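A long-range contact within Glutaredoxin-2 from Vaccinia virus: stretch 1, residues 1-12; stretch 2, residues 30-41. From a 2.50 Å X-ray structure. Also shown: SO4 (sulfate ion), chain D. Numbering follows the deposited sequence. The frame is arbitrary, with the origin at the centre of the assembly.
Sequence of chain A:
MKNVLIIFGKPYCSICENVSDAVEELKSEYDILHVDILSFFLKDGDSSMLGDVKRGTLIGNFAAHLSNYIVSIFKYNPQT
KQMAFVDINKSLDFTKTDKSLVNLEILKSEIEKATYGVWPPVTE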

# COMPACT_ATOMS: atom_id res chain seq x y z
N MSE A 1 6.72 -10.10 -20.93
CA MSE A 1 7.42 -9.84 -19.64
C MSE A 1 6.42 -9.38 -18.59
O MSE A 1 5.51 -8.63 -18.90
N LYS A 2 6.58 -9.85 -17.35
CA LYS A 2 5.63 -9.52 -16.31
C LYS A 2 5.72 -8.05 -15.93
O LYS A 2 6.79 -7.44 -15.99
N ASN A 3 4.59 -7.47 -15.59
CA ASN A 3 4.61 -6.15 -15.03
C ASN A 3 4.93 -6.28 -13.54
O ASN A 3 4.81 -7.36 -12.95
N VAL A 4 5.35 -5.18 -12.93
CA VAL A 4 5.80 -5.17 -11.55
C VAL A 4 4.80 -4.41 -10.66
O VAL A 4 4.44 -3.27 -10.96
N LEU A 5 4.34 -5.06 -9.59
CA LEU A 5 3.65 -4.37 -8.51
C LEU A 5 4.68 -3.91 -7.48
O LEU A 5 5.54 -4.69 -7.07
N ILE A 6 4.59 -2.63 -7.09
CA ILE A 6 5.46 -2.06 -6.08
C ILE A 6 4.60 -1.70 -4.89
O ILE A 6 3.72 -0.83 -4.97
N ILE A 7 4.86 -2.38 -3.78
CA ILE A 7 4.14 -2.18 -2.54
C ILE A 7 4.95 -1.39 -1.49
O ILE A 7 6.03 -1.82 -1.09
N PHE A 8 4.41 -0.25 -1.08
CA PHE A 8 4.96 0.57 -0.02
C PHE A 8 4.20 0.34 1.27
O PHE A 8 2.97 0.31 1.27
N GLY A 9 4.93 0.22 2.37
CA GLY A 9 4.35 0.19 3.72
C GLY A 9 5.45 0.05 4.76
O GLY A 9 6.60 -0.14 4.41
N LYS A 10 5.10 0.15 6.04
CA LYS A 10 6.04 -0.19 7.12
C LYS A 10 6.35 -1.68 7.12
O LYS A 10 5.45 -2.50 6.94
N PRO A 11 7.63 -2.02 7.31
CA PRO A 11 8.00 -3.42 7.47
C PRO A 11 7.53 -3.90 8.84
O PRO A 11 7.36 -3.10 9.77
N TYR A 12 7.33 -5.21 8.97
CA TYR A 12 7.03 -5.83 10.26
C TYR A 12 5.75 -5.31 10.90
O TYR A 12 5.68 -5.09 12.10
N TYR A 30 2.36 -11.10 -11.79
CA TYR A 30 3.22 -9.95 -11.58
C TYR A 30 4.46 -10.28 -10.78
O TYR A 30 4.42 -11.11 -9.87
N ASP A 31 5.57 -9.64 -11.13
CA ASP A 31 6.71 -9.51 -10.22
C ASP A 31 6.31 -8.54 -9.10
O ASP A 31 5.53 -7.62 -9.31
N ILE A 32 6.85 -8.77 -7.91
CA ILE A 32 6.50 -7.98 -6.73
C ILE A 32 7.76 -7.43 -6.08
O ILE A 32 8.76 -8.15 -5.92
N LEU A 33 7.71 -6.14 -5.73
CA LEU A 33 8.78 -5.50 -4.99
C LEU A 33 8.20 -4.72 -3.84
O LEU A 33 7.08 -4.19 -3.95
N HIS A 34 8.97 -4.68 -2.75
CA HIS A 34 8.61 -4.01 -1.50
C HIS A 34 9.53 -2.86 -1.24
O HIS A 34 10.76 -3.03 -1.20
N VAL A 35 8.94 -1.69 -1.05
CA VAL A 35 9.67 -0.57 -0.51
C VAL A 35 9.23 -0.43 0.94
O VAL A 35 8.04 -0.28 1.24
N ASP A 36 10.19 -0.55 1.85
CA ASP A 36 9.91 -0.36 3.26
C ASP A 36 9.96 1.11 3.59
O ASP A 36 10.90 1.81 3.19
N ILE A 37 8.96 1.57 4.32
CA ILE A 37 8.98 2.90 4.86
C ILE A 37 9.55 2.80 6.26
O ILE A 37 8.95 2.17 7.12
N LEU A 38 10.70 3.43 6.49
CA LEU A 38 11.45 3.23 7.73
C LEU A 38 11.37 4.36 8.74
O LEU A 38 11.84 4.23 9.86
N SER A 39 10.79 5.49 8.36
CA SER A 39 10.99 6.68 9.13
C SER A 39 9.87 7.69 9.02
O SER A 39 9.52 8.10 7.93
N PHE A 40 9.35 8.12 10.17
CA PHE A 40 8.24 9.09 10.23
C PHE A 40 8.61 10.25 11.13
O PHE A 40 9.29 10.08 12.16
N PHE A 41 8.16 11.44 10.73
CA PHE A 41 8.42 12.64 11.50
C PHE A 41 7.20 13.56 11.45
O PHE A 41 6.74 13.98 10.37

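Neighbouring parallel strands pair through their backbones, while their side chains meet in rows above and below the sheet; two stretches near the start of this glutaredoxin, with strands ending at G9 and D36, illustrate the rule. Backbone bonds such as I7 N to L33 O (2.9 Å) hold the register, so that L5 lies beside I32 and F8 beside V35, their side chains on alternate faces.

Y30 covers the most surface. With chi1 m, it shares its face with L5 and I7, and the diagonal neighbour L5 (m, t) sets CG over the ring, its CD1 3.6 Å from Y30 CD1. The phenol end reaches a sulfate, probably from the crystallisation liquor: Y30 OH hydrogen-bonds SO4 O2 at 2.6 Å, and N3 ND2 donates to SO4 O4 at 2.6 Å, so one anion is bound by both stretches. Farther along this face I7 (m, t) brings CD1 to 3.9 Å from I32 CG2.

The other face carries V4, I6 and F8 beside D31, L33 and V35. V35 (t) touches two neighbours: its CG2 is 3.7 Å from I6 CG2, while its CB sits over the F8 ring, 3.8 Å from the centroid. F8 is m. Beyond the strands, the K10 chain is extended at chi2, and K10 CD approaches F40 CE1 at 3.4 Å.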

# COMPACT_ATOMS: atom_id res chain seq x y z
CB MSE A 1 8.49 -8.76 -19.83
CG MSE A 1 9.33 -8.44 -18.61
SE MSE A 1 10.70 -7.12 -19.09
CE MSE A 1 11.84 -8.22 -20.31
CB LYS A 2 5.80 -10.43 -15.08
CG LYS A 2 5.11 -11.78 -15.22
CD LYS A 2 6.02 -12.90 -14.77
CE LYS A 2 5.70 -13.41 -13.38
NZ LYS A 2 5.29 -14.86 -13.40
CB ASN A 3 3.29 -5.43 -15.31
CG ASN A 3 3.08 -5.17 -16.81
OD1 ASN A 3 3.99 -4.70 -17.50
ND2 ASN A 3 1.88 -5.47 -17.31
CB VAL A 4 7.20 -4.53 -11.44
CG1 VAL A 4 7.82 -4.82 -10.11
CG2 VAL A 4 8.10 -5.07 -12.56
CB LEU A 5 2.59 -5.26 -7.85
CG LEU A 5 1.49 -5.78 -8.80
CD1 LEU A 5 0.52 -6.81 -8.14
CD2 LEU A 5 0.73 -4.63 -9.48
CB ILE A 6 6.24 -0.81 -6.58
CG1 ILE A 6 7.15 -1.16 -7.76
CG2 ILE A 6 7.10 -0.23 -5.50
CD1 ILE A 6 6.60 -0.72 -9.05
CB ILE A 7 3.73 -3.54 -1.96
CG1 ILE A 7 2.87 -4.29 -2.99
CG2 ILE A 7 2.98 -3.36 -0.62
CD1 ILE A 7 2.76 -5.79 -2.74
CB PHE A 8 4.82 2.06 -0.37
CG PHE A 8 5.78 2.56 -1.42
CD1 PHE A 8 6.88 3.33 -1.07
CD2 PHE A 8 5.58 2.26 -2.77
CE1 PHE A 8 7.78 3.79 -2.05
CE2 PHE A 8 6.47 2.71 -3.74
CZ PHE A 8 7.56 3.47 -3.39
CB LYS A 10 5.49 0.19 8.48
CG LYS A 10 5.94 1.55 8.96
CD LYS A 10 5.16 1.99 10.18
CE LYS A 10 5.50 1.17 11.38
NZ LYS A 10 4.86 1.76 12.57
CB PRO A 11 9.53 -3.36 7.46
CG PRO A 11 9.87 -2.00 8.00
CD PRO A 11 8.80 -1.12 7.42
CB TYR A 12 8.24 -5.72 11.20
CG TYR A 12 9.52 -6.15 10.53
CD1 TYR A 12 9.76 -7.50 10.24
CD2 TYR A 12 10.49 -5.21 10.17
CE1 TYR A 12 10.94 -7.90 9.61
CE2 TYR A 12 11.68 -5.61 9.53
CZ TYR A 12 11.89 -6.95 9.26
OH TYR A 12 13.06 -7.36 8.63
CB TYR A 30 2.48 -8.84 -10.83
CG TYR A 30 1.23 -8.33 -11.48
CD1 TYR A 30 -0.01 -8.83 -11.12
CD2 TYR A 30 1.28 -7.32 -12.45
CE1 TYR A 30 -1.17 -8.35 -11.70
CE2 TYR A 30 0.13 -6.83 -13.04
CZ TYR A 30 -1.10 -7.36 -12.65
OH TYR A 30 -2.26 -6.90 -13.23
CB ASP A 31 7.95 -9.00 -10.95
CG ASP A 31 8.50 -10.00 -11.95
OD1 ASP A 31 8.29 -11.22 -11.76
OD2 ASP A 31 9.14 -9.57 -12.94
CB ILE A 32 5.73 -8.84 -5.69
CG1 ILE A 32 4.43 -9.36 -6.31
CG2 ILE A 32 5.43 -8.03 -4.43
CD1 ILE A 32 3.92 -10.64 -5.68
CB LEU A 33 9.58 -4.54 -5.87
CG LEU A 33 10.41 -5.05 -7.04
CD1 LEU A 33 10.92 -3.82 -7.74
CD2 LEU A 33 11.56 -5.95 -6.60
CB HIS A 34 8.69 -4.99 -0.31
CG HIS A 34 7.65 -6.06 -0.37
ND1 HIS A 34 7.82 -7.20 -1.11
CD2 HIS A 34 6.39 -6.11 0.14
CE1 HIS A 34 6.72 -7.94 -1.03
NE2 HIS A 34 5.84 -7.29 -0.29
CB VAL A 35 9.46 0.72 -1.32
CG1 VAL A 35 10.47 1.79 -0.94
CG2 VAL A 35 9.57 0.41 -2.82
CB ASP A 36 10.95 -1.09 4.11
CG ASP A 36 10.78 -2.60 4.08
OD1 ASP A 36 9.75 -3.11 3.59
OD2 ASP A 36 11.70 -3.28 4.57
CB ILE A 37 7.59 3.48 4.94
CG1 ILE A 37 7.02 3.64 3.53
CG2 ILE A 37 7.66 4.82 5.66
CD1 ILE A 37 5.55 3.86 3.50
CB LEU A 38 12.92 2.98 7.42
CG LEU A 38 13.33 1.83 6.51
CD1 LEU A 38 14.84 1.88 6.28
CD2 LEU A 38 12.88 0.46 7.05
CB SER A 39 12.29 7.33 8.70
OG SER A 39 12.91 7.87 9.81
CB PHE A 40 6.94 8.42 10.70
CG PHE A 40 6.48 7.32 9.79
CD1 PHE A 40 6.84 6.00 10.03
CD2 PHE A 40 5.72 7.60 8.66
CE1 PHE A 40 6.45 4.98 9.18
CE2 PHE A 40 5.31 6.57 7.80
CZ PHE A 40 5.67 5.26 8.06
CB PHE A 41 9.68 13.33 10.96
CG PHE A 41 10.03 14.62 11.64
CD1 PHE A 41 10.64 14.63 12.90
CD2 PHE A 41 9.80 15.84 11.00
CE1 PHE A 41 11.00 15.83 13.52
CE2 PHE A 41 10.14 17.05 11.61
CZ PHE A 41 10.75 17.05 12.87
S SO4 D . -1.61 -5.23 -16.38
O1 SO4 D . -1.21 -3.90 -16.80
O2 SO4 D . -2.34 -5.16 -15.12
O3 SO4 D . -2.48 -5.78 -17.42
O4 SO4 D . -0.43 -6.08 -16.23